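Long-range contact in PPC domain-containing protein (Archaeoglobus fulgidus, PDB 2H6L), which is of unknown function but binds zinc through three histidines and carries a Plants and Prokaryotes Conserved (PCC) domain: residues 37-51 and 65-79. Sequence-based numbering, arbitrary orientation.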
loop_
_atom_site.group_PDB
_atom_site.type_symbol
_atom_site.label_atom_id
_atom_site.label_comp_id
_atom_site.label_asym_id
_atom_site.label_seq_id
_atom_site.Cartn_x
_atom_site.Cartn_y
_atom_site.Cartn_z
ATOM N N ALA A 37 -8.156 14.863 -7.223
ATOM C CA ALA A 37 -7.789 14.320 -5.921
ATOM C C ALA A 37 -8.042 12.817 -5.951
ATOM O O ALA A 37 -9.093 12.375 -6.406
ATOM C CB ALA A 37 -8.627 14.979 -4.827
ATOM N N ALA A 38 -7.080 12.033 -5.479
ATOM C CA ALA A 38 -7.232 10.581 -5.481
ATOM C C ALA A 38 -6.143 9.853 -4.712
ATOM O O ALA A 38 -5.122 10.435 -4.346
ATOM C CB ALA A 38 -7.258 10.067 -6.918
ATOM N N HIS A 39 -6.393 8.571 -4.456
ATOM C CA HIS A 39 -5.436 7.708 -3.784
ATOM C C HIS A 39 -4.943 6.787 -4.891
ATOM O O HIS A 39 -5.735 6.339 -5.721
ATOM C CB HIS A 39 -6.109 6.874 -2.696
ATOM C CG HIS A 39 -5.189 5.891 -2.043
ATOM N ND1 HIS A 39 -5.501 4.554 -1.909
ATOM C CD2 HIS A 39 -3.970 6.053 -1.477
ATOM C CE1 HIS A 39 -4.513 3.936 -1.287
ATOM N NE2 HIS A 39 -3.572 4.824 -1.014
ATOM N N ILE A 40 -3.644 6.507 -4.903
ATOM C CA ILE A 40 -3.047 5.671 -5.936
ATOM C C ILE A 40 -2.295 4.472 -5.391
ATOM O O ILE A 40 -1.609 4.565 -4.375
ATOM C CB ILE A 40 -2.037 6.472 -6.771
ATOM C CG1 ILE A 40 -2.744 7.610 -7.508
ATOM C CG2 ILE A 40 -1.308 5.546 -7.732
ATOM C CD1 ILE A 40 -1.778 8.595 -8.151
ATOM N N SER A 41 -2.405 3.354 -6.101
ATOM C CA SER A 41 -1.709 2.136 -5.725
ATOM C C SER A 41 -1.388 1.347 -6.999
ATOM O O SER A 41 -2.153 1.378 -7.955
ATOM C CB SER A 41 -2.584 1.297 -4.804
ATOM O OG SER A 41 -1.891 0.137 -4.397
ATOM N N ALA A 42 -0.255 0.653 -7.018
ATOM C CA ALA A 42 0.110 -0.130 -8.195
ATOM C C ALA A 42 1.123 -1.220 -7.892
ATOM O O ALA A 42 1.822 -1.172 -6.880
ATOM C CB ALA A 42 0.662 0.795 -9.290
ATOM N N ILE A 43 1.175 -2.218 -8.768
ATOM C CA ILE A 43 2.133 -3.308 -8.648
ATOM C C ILE A 43 2.521 -3.682 -10.069
ATOM O O ILE A 43 1.875 -3.255 -11.020
ATOM C CB ILE A 43 1.557 -4.563 -7.941
ATOM C CG1 ILE A 43 0.350 -5.109 -8.707
ATOM C CG2 ILE A 43 1.188 -4.237 -6.502
ATOM C CD1 ILE A 43 -0.105 -6.490 -8.203
ATOM N N GLY A 44 3.570 -4.478 -10.215
ATOM C CA GLY A 44 3.998 -4.866 -11.545
ATOM C C GLY A 44 5.504 -4.839 -11.633
ATOM O O GLY A 44 6.181 -5.208 -10.681
ATOM N N ALA A 45 6.035 -4.406 -12.771
ATOM C CA ALA A 45 7.478 -4.345 -12.947
ATOM C C ALA A 45 7.846 -3.212 -13.893
ATOM O O ALA A 45 7.047 -2.815 -14.736
ATOM C CB ALA A 45 7.997 -5.675 -13.492
ATOM N N VAL A 46 9.069 -2.715 -13.748
ATOM C CA VAL A 46 9.575 -1.623 -14.571
ATOM C C VAL A 46 10.911 -2.010 -15.191
ATOM O O VAL A 46 11.619 -2.870 -14.670
ATOM C CB VAL A 46 9.783 -0.336 -13.732
ATOM C CG1 VAL A 46 8.470 0.091 -13.087
ATOM C CG2 VAL A 46 10.834 -0.576 -12.671
ATOM N N ARG A 47 11.254 -1.360 -16.299
ATOM C CA ARG A 47 12.512 -1.620 -16.996
ATOM C C ARG A 47 13.635 -0.741 -16.449
ATOM O O ARG A 47 14.818 -1.037 -16.623
ATOM C CB ARG A 47 12.331 -1.365 -18.494
ATOM C CG ARG A 47 11.122 -2.089 -19.098
ATOM C CD ARG A 47 11.133 -1.956 -20.618
ATOM N NE ARG A 47 12.287 -2.633 -21.208
ATOM C CZ ARG A 47 12.842 -2.292 -22.367
ATOM N NH1 ARG A 47 12.350 -1.276 -23.067
ATOM N NH2 ARG A 47 13.889 -2.969 -22.827
ATOM N N SER A 48 13.259 0.351 -15.791
ATOM C CA SER A 48 14.237 1.262 -15.204
ATOM C C SER A 48 13.487 2.300 -14.394
ATOM O O SER A 48 12.263 2.352 -14.427
ATOM C CB SER A 48 15.045 1.964 -16.292
ATOM O OG SER A 48 14.206 2.811 -17.061
ATOM N N ALA A 49 14.218 3.149 -13.685
ATOM C CA ALA A 49 13.546 4.147 -12.882
ATOM C C ALA A 49 14.480 5.184 -12.307
ATOM O O ALA A 49 15.702 5.038 -12.337
ATOM C CB ALA A 49 12.793 3.454 -11.745
ATOM N N VAL A 50 13.876 6.247 -11.790
ATOM C CA VAL A 50 14.610 7.308 -11.129
ATOM C C VAL A 50 13.854 7.591 -9.840
ATOM O O VAL A 50 12.690 7.981 -9.863
ATOM C CB VAL A 50 14.681 8.598 -11.973
ATOM C CG1 VAL A 50 15.391 9.694 -11.172
ATOM C CG2 VAL A 50 15.445 8.334 -13.277
ATOM N N ILE A 51 14.517 7.359 -8.715
ATOM C CA ILE A 51 13.918 7.584 -7.409
ATOM C C ILE A 51 14.808 8.561 -6.655
ATOM O O ILE A 51 15.782 9.075 -7.204
ATOM C CB ILE A 51 13.828 6.276 -6.595
ATOM C CG1 ILE A 51 15.233 5.730 -6.329
ATOM C CG2 ILE A 51 12.991 5.243 -7.351
ATOM C CD1 ILE A 51 15.265 4.566 -5.363
ATOM N N GLU A 65 19.587 6.693 -9.900
ATOM C CA GLU A 65 19.188 6.124 -11.177
ATOM C C GLU A 65 19.336 4.627 -11.102
ATOM O O GLU A 65 20.295 4.121 -10.527
ATOM C CB GLU A 65 20.064 6.663 -12.307
ATOM C CG GLU A 65 19.710 8.070 -12.745
ATOM C CD GLU A 65 20.681 8.610 -13.773
ATOM O OE1 GLU A 65 21.755 9.113 -13.374
ATOM O OE2 GLU A 65 20.375 8.517 -14.983
ATOM N N LEU A 66 18.369 3.928 -11.676
ATOM C CA LEU A 66 18.372 2.475 -11.699
ATOM C C LEU A 66 18.070 2.044 -13.123
ATOM O O LEU A 66 16.938 2.169 -13.581
ATOM C CB LEU A 66 17.298 1.929 -10.764
ATOM C CG LEU A 66 17.503 2.172 -9.268
ATOM C CD1 LEU A 66 16.195 1.920 -8.543
ATOM C CD2 LEU A 66 18.615 1.264 -8.735
HETATM N N MSE A 67 19.086 1.557 -13.823
HETATM C CA MSE A 67 18.912 1.112 -15.195
HETATM C C MSE A 67 18.963 -0.409 -15.281
HETATM O O MSE A 67 19.751 -0.993 -16.031
HETATM C CB MSE A 67 19.970 1.755 -16.097
HETATM C CG MSE A 67 19.781 3.265 -16.269
HETATM SE SE MSE A 67 21.135 4.149 -17.352
HETATM C CE MSE A 67 20.514 3.634 -19.112
ATOM N N GLU A 68 18.113 -1.039 -14.480
ATOM C CA GLU A 68 17.994 -2.487 -14.441
ATOM C C GLU A 68 16.537 -2.808 -14.179
ATOM O O GLU A 68 15.867 -2.113 -13.413
ATOM C CB GLU A 68 18.842 -3.099 -13.314
ATOM C CG GLU A 68 18.510 -4.580 -13.053
ATOM C CD GLU A 68 19.227 -5.172 -11.853
ATOM O OE1 GLU A 68 19.238 -4.522 -10.784
ATOM O OE2 GLU A 68 19.763 -6.297 -11.973
ATOM N N PRO A 69 16.017 -3.857 -14.827
ATOM C CA PRO A 69 14.621 -4.251 -14.633
ATOM C C PRO A 69 14.388 -4.491 -13.146
ATOM O O PRO A 69 15.216 -5.114 -12.486
ATOM C CB PRO A 69 14.520 -5.535 -15.445
ATOM C CG PRO A 69 15.455 -5.268 -16.583
ATOM C CD PRO A 69 16.652 -4.663 -15.884
ATOM N N LEU A 70 13.270 -3.999 -12.626
ATOM C CA LEU A 70 12.952 -4.168 -11.210
ATOM C C LEU A 70 11.466 -4.423 -11.021
ATOM O O LEU A 70 10.645 -3.978 -11.819
ATOM C CB LEU A 70 13.349 -2.907 -10.431
ATOM C CG LEU A 70 14.633 -2.852 -9.588
ATOM C CD1 LEU A 70 15.673 -3.814 -10.099
ATOM C CD2 LEU A 70 15.164 -1.422 -9.598
ATOM N N GLU A 71 11.124 -5.154 -9.965
ATOM C CA GLU A 71 9.728 -5.429 -9.660
ATOM C C GLU A 71 9.198 -4.242 -8.870
ATOM O O GLU A 71 9.933 -3.637 -8.089
ATOM C CB GLU A 71 9.598 -6.666 -8.769
ATOM C CG GLU A 71 10.011 -7.983 -9.395
ATOM C CD GLU A 71 8.903 -8.588 -10.211
ATOM O OE1 GLU A 71 7.795 -8.762 -9.656
ATOM O OE2 GLU A 71 9.130 -8.891 -11.400
ATOM N N ILE A 72 7.934 -3.897 -9.078
ATOM C CA ILE A 72 7.332 -2.827 -8.303
ATOM C C ILE A 72 6.852 -3.589 -7.079
ATOM O O ILE A 72 5.818 -4.250 -7.116
ATOM C CB ILE A 72 6.117 -2.205 -8.998
ATOM C CG1 ILE A 72 6.530 -1.579 -10.334
ATOM C CG2 ILE A 72 5.508 -1.136 -8.098
ATOM C CD1 ILE A 72 5.356 -1.021 -11.117
ATOM N N LEU A 73 7.627 -3.523 -6.006
ATOM C CA LEU A 73 7.283 -4.237 -4.784
ATOM C C LEU A 73 6.183 -3.525 -4.020
ATOM O O LEU A 73 5.410 -4.147 -3.279
ATOM C CB LEU A 73 8.525 -4.383 -3.919
ATOM C CG LEU A 73 9.691 -5.033 -4.663
ATOM C CD1 LEU A 73 10.902 -5.134 -3.745
ATOM C CD2 LEU A 73 9.277 -6.420 -5.157
ATOM N N SER A 74 6.115 -2.210 -4.220
ATOM C CA SER A 74 5.120 -1.371 -3.575
ATOM C C SER A 74 5.122 0.006 -4.230
ATOM O O SER A 74 6.176 0.611 -4.419
ATOM C CB SER A 74 5.429 -1.230 -2.080
ATOM O OG SER A 74 4.487 -0.379 -1.449
ATOM N N LEU A 75 3.933 0.476 -4.585
ATOM C CA LEU A 75 3.750 1.782 -5.205
ATOM C C LEU A 75 2.494 2.373 -4.578
ATOM O O LEU A 75 1.406 1.804 -4.670
ATOM C CB LEU A 75 3.580 1.643 -6.722
ATOM C CG LEU A 75 3.669 2.955 -7.517
ATOM C CD1 LEU A 75 4.125 2.647 -8.930
ATOM C CD2 LEU A 75 2.329 3.689 -7.509
ATOM N N SER A 76 2.650 3.513 -3.925
ATOM C CA SER A 76 1.525 4.147 -3.264
ATOM C C SER A 76 1.630 5.662 -3.340
ATOM O O SER A 76 2.720 6.213 -3.382
ATOM C CB SER A 76 1.479 3.707 -1.799
ATOM O OG SER A 76 0.496 4.443 -1.099
ATOM N N GLY A 77 0.495 6.342 -3.357
ATOM C CA GLY A 77 0.560 7.785 -3.424
ATOM C C GLY A 77 -0.782 8.455 -3.550
ATOM O O GLY A 77 -1.826 7.839 -3.344
ATOM N N ASN A 78 -0.753 9.732 -3.905
ATOM C CA ASN A 78 -1.976 10.488 -4.036
ATOM C C ASN A 78 -1.914 11.495 -5.176
ATOM O O ASN A 78 -0.847 11.790 -5.722
ATOM C CB ASN A 78 -2.255 11.219 -2.725
ATOM C CG ASN A 78 -1.127 12.143 -2.334
ATOM O OD1 ASN A 78 -0.817 13.098 -3.052
ATOM N ND2 ASN A 78 -0.495 11.862 -1.198
ATOM N N VAL A 79 -3.086 12.010 -5.520
ATOM C CA VAL A 79 -3.235 13.010 -6.568
ATOM C C VAL A 79 -3.778 14.264 -5.909
ATOM O O VAL A 79 -4.651 14.191 -5.040
ATOM C CB VAL A 79 -4.250 12.570 -7.637
ATOM C CG1 VAL A 79 -4.502 13.714 -8.607
ATOM C CG2 VAL A 79 -3.743 11.338 -8.365
HETATM O O HOH W 1 1.271 -1.050 -4.206
#
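Ile-72 packs across Val-46 at about a right angle, its CG1 3.8 Å from Val-46 CG1. This CG1 stands anti to the carbonyl carbon (chi1 -62°), which lays it on the bare backbone of Gly-44 and lets CD1 run on to Val-46 CG1. Further along, Leu-75 sets both methyls against Ala-42, with CD2 3.8 Å from Ala-42 CB. Ile-40 and Val-79 follow, crossing tightly: Ile-40 CD1 lies 3.4 Å from Val-79 CG2. Cutting Ile-72 back to an alanine would probably leave Val-46 CG1 without this apolar neighbour and open a gap beside Gly-44.

Antiparallel backbone bonds fix this row: Ile-40 N to Gly-77 O at 2.7 Å, Val-46 N to Leu-70 O at 2.8 Å. Beside a classic bulge that Leu-73 and Ser-74 form against strand 85-96, a water bridges the strands, donating to Ala-42 O (2.7 Å) and accepting from Leu-75 N (3.1 Å). A second ladder pairs Ala-49 with Leu-66.

Beyond strand 38-43, strand 113-119 continues the apolar face, with Val-115 beside Ile-40 and Cys-113 beside Ile-72. The face of His-39, Ser-41 and Asn-78 meets other subunits: Asn-78 ND2 bonds Glu-114 of the third, and the His-39 ring stacks on its Phe-116. Glu-71 bonds Tyr-54 N of the second subunit, close to a bound zinc. The sheet thus turns an aliphatic side to the core and a largely polar side to the trimer interface.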